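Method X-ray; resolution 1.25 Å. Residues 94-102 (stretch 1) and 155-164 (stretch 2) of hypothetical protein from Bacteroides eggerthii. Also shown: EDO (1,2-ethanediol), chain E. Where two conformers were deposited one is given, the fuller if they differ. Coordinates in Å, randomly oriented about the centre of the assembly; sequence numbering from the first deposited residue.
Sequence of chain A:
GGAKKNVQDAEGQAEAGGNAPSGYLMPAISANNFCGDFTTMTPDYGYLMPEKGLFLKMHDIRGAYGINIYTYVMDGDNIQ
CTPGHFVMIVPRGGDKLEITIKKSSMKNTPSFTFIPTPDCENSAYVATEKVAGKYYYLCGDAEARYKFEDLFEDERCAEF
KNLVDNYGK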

# COMPACT_ATOMS: atom_id res chain seq x y z
N GLY A 94 12.64 11.96 21.16
CA GLY A 94 13.12 13.23 20.62
C GLY A 94 12.88 13.40 19.14
O GLY A 94 13.74 13.92 18.41
N ASP A 95 11.71 12.93 18.69
CA ASP A 95 11.26 13.08 17.30
C ASP A 95 12.24 12.49 16.25
O ASP A 95 12.29 12.95 15.12
CB ASP A 95 10.91 14.55 17.01
CG ASP A 95 9.81 15.07 17.93
OD1 ASP A 95 8.96 14.26 18.36
OD2 ASP A 95 9.79 16.28 18.22
N LYS A 96 12.96 11.44 16.64
CA LYS A 96 13.82 10.73 15.71
C LYS A 96 13.03 9.58 15.06
O LYS A 96 12.06 9.09 15.63
CB LYS A 96 15.06 10.19 16.44
CG LYS A 96 16.03 11.30 16.89
N LEU A 97 13.46 9.20 13.86
CA LEU A 97 12.92 8.02 13.17
C LEU A 97 14.05 7.09 12.80
O LEU A 97 15.09 7.53 12.31
CB LEU A 97 12.22 8.41 11.89
CG LEU A 97 11.04 9.35 11.98
CD1 LEU A 97 10.59 9.67 10.58
CD2 LEU A 97 9.95 8.74 12.84
N GLU A 98 13.86 5.80 13.05
CA GLU A 98 14.75 4.78 12.54
C GLU A 98 14.14 4.22 11.25
O GLU A 98 13.03 3.68 11.27
CB GLU A 98 14.93 3.65 13.55
CG GLU A 98 15.55 4.07 14.85
CD GLU A 98 15.68 2.94 15.85
OE1 GLU A 98 15.15 1.84 15.64
OE2 GLU A 98 16.29 3.17 16.89
N ILE A 99 14.88 4.29 10.16
CA ILE A 99 14.42 3.83 8.86
C ILE A 99 15.35 2.72 8.39
O ILE A 99 16.57 2.91 8.29
CB ILE A 99 14.33 4.95 7.83
CG1 ILE A 99 13.33 6.01 8.29
CG2 ILE A 99 13.89 4.41 6.49
CD1 ILE A 99 13.18 7.22 7.38
N THR A 100 14.78 1.55 8.13
CA THR A 100 15.54 0.40 7.67
C THR A 100 14.84 -0.23 6.48
O THR A 100 13.61 -0.12 6.35
CB THR A 100 15.76 -0.63 8.77
OG1 THR A 100 14.50 -1.10 9.25
CG2 THR A 100 16.58 -0.07 9.91
N ILE A 101 15.62 -0.87 5.63
CA ILE A 101 15.14 -1.43 4.39
C ILE A 101 15.59 -2.88 4.25
O ILE A 101 16.75 -3.19 4.56
CB ILE A 101 15.61 -0.58 3.20
CG1 ILE A 101 15.22 0.90 3.38
CG2 ILE A 101 15.11 -1.15 1.90
CD1 ILE A 101 16.06 1.90 2.53
N LYS A 102 14.68 -3.75 3.83
CA LYS A 102 14.94 -5.18 3.59
C LYS A 102 14.41 -5.53 2.20
O LYS A 102 13.39 -5.00 1.76
CB LYS A 102 14.21 -6.06 4.62
CG LYS A 102 14.64 -5.91 6.08
CD LYS A 102 15.63 -7.00 6.49
CE LYS A 102 15.46 -7.39 7.95
NZ LYS A 102 16.10 -8.71 8.28
N GLU A 155 11.05 15.90 6.49
CA GLU A 155 12.51 16.10 6.43
C GLU A 155 13.33 14.93 7.01
O GLU A 155 14.49 14.73 6.62
CB GLU A 155 12.90 17.41 7.14
N ARG A 156 12.73 14.17 7.92
CA ARG A 156 13.39 13.00 8.53
C ARG A 156 13.38 11.73 7.67
O ARG A 156 14.03 10.72 8.02
CB ARG A 156 12.72 12.69 9.85
CG ARG A 156 12.69 13.86 10.85
CD ARG A 156 11.82 13.53 12.03
NE ARG A 156 10.43 13.36 11.63
CZ ARG A 156 9.46 12.93 12.42
NH1 ARG A 156 9.69 12.61 13.69
NH2 ARG A 156 8.22 12.81 11.94
N CYS A 157 12.63 11.75 6.57
CA CYS A 157 12.36 10.55 5.78
C CYS A 157 13.07 10.49 4.46
O CYS A 157 12.70 9.72 3.59
CB CYS A 157 10.86 10.40 5.54
SG CYS A 157 10.01 10.04 7.05
N ALA A 158 14.15 11.24 4.30
CA ALA A 158 14.92 11.18 3.08
C ALA A 158 15.32 9.78 2.65
O ALA A 158 15.28 9.44 1.49
CB ALA A 158 16.17 12.06 3.19
N GLU A 159 15.70 8.93 3.60
CA GLU A 159 16.09 7.58 3.28
C GLU A 159 14.96 6.84 2.56
O GLU A 159 15.19 6.04 1.64
CB GLU A 159 16.47 6.86 4.57
CG GLU A 159 17.16 5.56 4.41
CD GLU A 159 17.78 5.04 5.72
OE1 GLU A 159 17.78 5.74 6.77
OE2 GLU A 159 18.28 3.90 5.70
N PHE A 160 13.73 7.09 3.00
CA PHE A 160 12.55 6.49 2.37
C PHE A 160 12.23 7.12 1.02
O PHE A 160 12.03 6.41 0.04
CB PHE A 160 11.37 6.59 3.33
CG PHE A 160 10.03 6.16 2.76
CD1 PHE A 160 9.86 4.95 2.11
CD2 PHE A 160 8.94 6.97 2.92
CE1 PHE A 160 8.61 4.56 1.66
CE2 PHE A 160 7.70 6.58 2.47
CZ PHE A 160 7.55 5.39 1.81
N LYS A 161 12.19 8.44 0.97
CA LYS A 161 11.92 9.17 -0.26
C LYS A 161 12.93 8.78 -1.33
O LYS A 161 12.56 8.50 -2.47
CB LYS A 161 11.96 10.67 -0.01
CG LYS A 161 11.61 11.53 -1.24
CD LYS A 161 11.65 13.02 -0.93
CE LYS A 161 11.13 13.88 -2.10
NZ LYS A 161 11.70 13.47 -3.38
N ASN A 162 14.21 8.72 -0.95
CA ASN A 162 15.27 8.40 -1.91
C ASN A 162 15.17 6.98 -2.42
O ASN A 162 15.38 6.72 -3.59
CB ASN A 162 16.66 8.63 -1.31
CG ASN A 162 16.95 10.10 -1.03
OD1 ASN A 162 16.28 10.99 -1.54
ND2 ASN A 162 17.95 10.35 -0.19
N LEU A 163 14.83 6.02 -1.54
CA LEU A 163 14.61 4.66 -2.00
C LEU A 163 13.54 4.59 -3.08
O LEU A 163 13.69 3.91 -4.09
CB LEU A 163 14.21 3.75 -0.82
CG LEU A 163 13.79 2.32 -1.19
CD1 LEU A 163 14.94 1.52 -1.79
CD2 LEU A 163 13.26 1.62 0.05
N VAL A 164 12.42 5.27 -2.85
CA VAL A 164 11.32 5.26 -3.79
C VAL A 164 11.72 5.99 -5.09
O VAL A 164 11.52 5.48 -6.17
CB VAL A 164 10.05 5.84 -3.17
CG1 VAL A 164 8.96 6.05 -4.24
CG2 VAL A 164 9.53 4.89 -2.07
C1 EDO E . 7.43 10.20 -4.16
O1 EDO E . 6.59 11.25 -4.65
C2 EDO E . 8.51 10.83 -3.31
O2 EDO E . 9.29 11.71 -4.14

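Strand 96-102 lies against helix 158-164 and the residues just before it; the two axes approach to 8.8 Å, and their N-to-C directions diverge by 29°, so strand and helix run roughly the same way. Alternation along the strand sorts its side chains: L97, I99 and I101 point their CA-to-CB bonds toward the other stretch, while K96, E98 and T100 point away and take almost no part. The three inward residues share one conformation, chi1 m and chi2 t, which extends each chain so that its CD1 atom reaches across the gap. L97 CD1 meets C157 SG at 3.6 Å and R156 CB at 3.8 Å. I99, the residue with the largest covered area, sets its CD1 3.7 Å from R156 O and 3.8 Å from C157 CA, a position at the start of the helix where C157 is the N-cap residue; C157 O there accepts a bond from K161 N (3.0 Å) and a weak one from F160 N (2.9 Å). I101 CD1 packs 3.8 Å from L163 CD2. L163, with chi1 t and chi2 p, is one turn beyond E159, and its CA-to-CB bond also points toward the strand. F160 contributes little: its CB comes within 4.5 Å of I99 CD1, but with chi1 t the end of its side chain leads away from the strand.

The one hydrogen bond across the contact closes its N-terminal end. R156 follows an m, t, m course through chi1 to chi3, which carries the guanidinium back along the strand, past L97 to D95. There R156 NH1 donates to D95 O at 3.0 Å, with a nearly straight N-H...O angle of 169°. The acceptor lies at the guanidinium edge, near its plane, as suits an N-H donor, while L97 CD1 lies over one face. The long arginine thus combines a polar tip with an aliphatic stem against leucine.

E159 is a different case. With chi1 and chi2 both t, its side chain extends to the strand and covers part of I99 and I101; E159 CG is 4.3 Å from I101 CD1. Its carboxylate ends beside a backbone carbonyl, E159 OE2 standing 3.3 Å from I99 O, but both atoms are acceptors and no hydrogen bond joins them. E159 OE1 is also 3.7 Å from I99 CB, so the carboxylate rests against the side chain of I99 as well as its carbonyl. Out of reach of the strand, K161 extends through three t angles before an m chi4, and its NZ donates to 1,2-ethanediol O2 at 3.1 Å.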